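Side-chain contact in SusD superfamily protein (Bacteroides fragilis, PDB 3L22), which probably binds sugars at the outer membrane of its bacterium, as a member of the SusD family of nutrient-uptake proteins: residues L126-Y129 with Y130-N133. Residues are numbered along the deposited sequence; the frame is centred on the assembly and turned at random.
Sequences LAYY and YLNN
Tyr129 turns the edge of its ring onto the face of Tyr130 in a T-shaped pair of sequence neighbours near the C-terminal end of helix 113-131, part of the largely helical SusD fold. The planes stand 69° apart, and Tyr129 CD2 lies over the centre of the Tyr130 ring. Different first torsions turn the two rings toward each other: Tyr129 has CG anti to its backbone nitrogen (chi1 165°), whereas Tyr130 has CG anti to its carbonyl carbon (chi1 -72°). Leu126, one turn earlier, runs alongside Tyr130, and Leu126 CD1 lies 3.6 Å from Tyr130 CE2. The backbone bonds run from i+4 to i, with Leu131 N giving a nearly straight one to Ala127 O at 3.2 Å. The side chain of Asn133 folds back over Tyr129. Around this buried segment, Ile397 of helix 395-401 touches both rings and Asn133, while the Asn132 side chain is hydrogen-bonded through OD1 to Ser147 OG and through ND2 to Val168 O. Asn133 ND2 sits over one face of the Tyr129 ring, 3.4 Å above its plane and offset toward the rim. The same nitrogen donates to Tyr129 O at 2.8 Å, reaching that oxygen from above the carbonyl plane.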
ATOM      1  N   LEU A 126       4.323   7.366  -4.956  1.00 14.37           N
ATOM      2  CA  LEU A 126       3.984   6.079  -4.391  1.00 14.36           C
ATOM      3  C   LEU A 126       5.230   5.274  -3.953  1.00 14.71           C
ATOM      4  O   LEU A 126       5.250   4.626  -2.865  1.00 13.46           O
ATOM      5  CB  LEU A 126       3.120   5.293  -5.405  1.00 14.00           C
ATOM      6  CG  LEU A 126       2.355   4.086  -4.886  1.00 14.99           C
ATOM      7  CD1 LEU A 126       1.431   4.422  -3.668  1.00 12.19           C
ATOM      8  CD2 LEU A 126       1.550   3.383  -6.008  1.00 14.59           C
ATOM      9  N   ALA A 127       6.270   5.312  -4.779  1.00 14.32           N
ATOM     10  CA  ALA A 127       7.492   4.583  -4.466  1.00 14.16           C
ATOM     11  C   ALA A 127       8.106   5.122  -3.169  1.00 14.29           C
ATOM     12  O   ALA A 127       8.406   4.357  -2.231  1.00 14.54           O
ATOM     13  CB  ALA A 127       8.463   4.678  -5.624  1.00 13.28           C
ATOM     14  N   TYR A 128       8.236   6.449  -3.078  1.00 13.86           N
ATOM     15  CA  TYR A 128       8.740   7.071  -1.846  1.00 13.25           C
ATOM     16  C   TYR A 128       7.846   6.799  -0.639  1.00 13.35           C
ATOM     17  O   TYR A 128       8.346   6.645   0.482  1.00 13.03           O
ATOM     18  CB  TYR A 128       8.971   8.585  -2.026  1.00 13.21           C
ATOM     19  CG  TYR A 128      10.299   8.883  -2.675  1.00 12.49           C
ATOM     20  CD1 TYR A 128      11.488   8.574  -2.014  1.00 12.20           C
ATOM     21  CD2 TYR A 128      10.387   9.438  -3.962  1.00 14.49           C
ATOM     22  CE1 TYR A 128      12.720   8.809  -2.589  1.00 14.08           C
ATOM     23  CE2 TYR A 128      11.648   9.693  -4.553  1.00 12.15           C
ATOM     24  CZ  TYR A 128      12.803   9.366  -3.853  1.00 13.87           C
ATOM     25  OH  TYR A 128      14.045   9.559  -4.384  1.00 13.01           O
ATOM     26  N   TYR A 129       6.529   6.755  -0.853  1.00 12.84           N
ATOM     27  CA  TYR A 129       5.609   6.499   0.237  1.00 13.52           C
ATOM     28  C   TYR A 129       5.859   5.128   0.895  1.00 13.12           C
ATOM     29  O   TYR A 129       5.874   4.998   2.128  1.00 12.14           O
ATOM     30  CB  TYR A 129       4.147   6.620  -0.267  1.00 14.00           C
ATOM     31  CG  TYR A 129       3.141   6.039   0.676  1.00 13.01           C
ATOM     32  CD1 TYR A 129       2.633   6.794   1.728  1.00 15.49           C
ATOM     33  CD2 TYR A 129       2.680   4.752   0.517  1.00 15.17           C
ATOM     34  CE1 TYR A 129       1.704   6.281   2.609  1.00 16.04           C
ATOM     35  CE2 TYR A 129       1.736   4.205   1.416  1.00 15.11           C
ATOM     36  CZ  TYR A 129       1.253   4.974   2.443  1.00 16.86           C
ATOM     37  OH  TYR A 129       0.311   4.467   3.319  1.00 18.45           O
ATOM     38  N   TYR A 130       6.029   4.102   0.061  1.00 12.97           N
ATOM     39  CA  TYR A 130       6.324   2.779   0.597  1.00 13.57           C
ATOM     40  C   TYR A 130       7.703   2.705   1.300  1.00 13.13           C
ATOM     41  O   TYR A 130       7.799   2.116   2.376  1.00 13.87           O
ATOM     42  CB  TYR A 130       6.134   1.704  -0.472  1.00 13.93           C
ATOM     43  CG  TYR A 130       4.664   1.454  -0.799  1.00 14.01           C
ATOM     44  CD1 TYR A 130       3.787   1.008   0.181  1.00 15.86           C
ATOM     45  CD2 TYR A 130       4.180   1.624  -2.089  1.00 14.94           C
ATOM     46  CE1 TYR A 130       2.455   0.747  -0.105  1.00 14.40           C
ATOM     47  CE2 TYR A 130       2.856   1.388  -2.394  1.00 14.72           C
ATOM     48  CZ  TYR A 130       1.998   0.929  -1.404  1.00 14.44           C
ATOM     49  OH  TYR A 130       0.686   0.680  -1.684  1.00 14.04           O
ATOM     50  N   LEU A 131       8.726   3.357   0.758  1.00 12.07           N
ATOM     51  CA  LEU A 131      10.019   3.430   1.438  1.00 12.62           C
ATOM     52  C   LEU A 131       9.885   4.126   2.810  1.00 12.93           C
ATOM     53  O   LEU A 131      10.482   3.689   3.805  1.00 13.06           O
ATOM     54  CB  LEU A 131      11.053   4.152   0.583  1.00 12.76           C
ATOM     55  CG  LEU A 131      11.488   3.550  -0.762  1.00 12.32           C
ATOM     56  CD1 LEU A 131      12.438   4.517  -1.465  1.00  8.86           C
ATOM     57  CD2 LEU A 131      12.142   2.141  -0.524  1.00 11.70           C
ATOM     58  N   ASN A 132       9.014   5.132   2.883  1.00 13.01           N
ATOM     59  CA  ASN A 132       8.841   5.919   4.098  1.00 13.46           C
ATOM     60  C   ASN A 132       8.112   5.130   5.186  1.00 13.14           C
ATOM     61  O   ASN A 132       8.027   5.596   6.314  1.00 12.58           O
ATOM     62  CB  ASN A 132       8.052   7.216   3.823  1.00 13.25           C
ATOM     63  CG  ASN A 132       8.620   8.435   4.536  1.00 13.57           C
ATOM     64  OD1 ASN A 132       9.808   8.491   4.833  1.00 14.33           O
ATOM     65  ND2 ASN A 132       7.755   9.440   4.800  1.00 11.71           N
ATOM     66  N   ASN A 133       7.531   3.988   4.823  1.00 13.04           N
ATOM     67  CA  ASN A 133       6.859   3.099   5.770  1.00 12.98           C
ATOM     68  C   ASN A 133       7.640   1.821   6.075  1.00 13.34           C
ATOM     69  O   ASN A 133       7.068   0.867   6.646  1.00 14.25           O
ATOM     70  CB  ASN A 133       5.459   2.776   5.245  1.00 13.31           C
ATOM     71  CG  ASN A 133       4.487   3.915   5.455  1.00 13.89           C
ATOM     72  OD1 ASN A 133       3.998   4.099   6.577  1.00 16.49           O
ATOM     73  ND2 ASN A 133       4.218   4.701   4.398  1.00 14.86           N
TER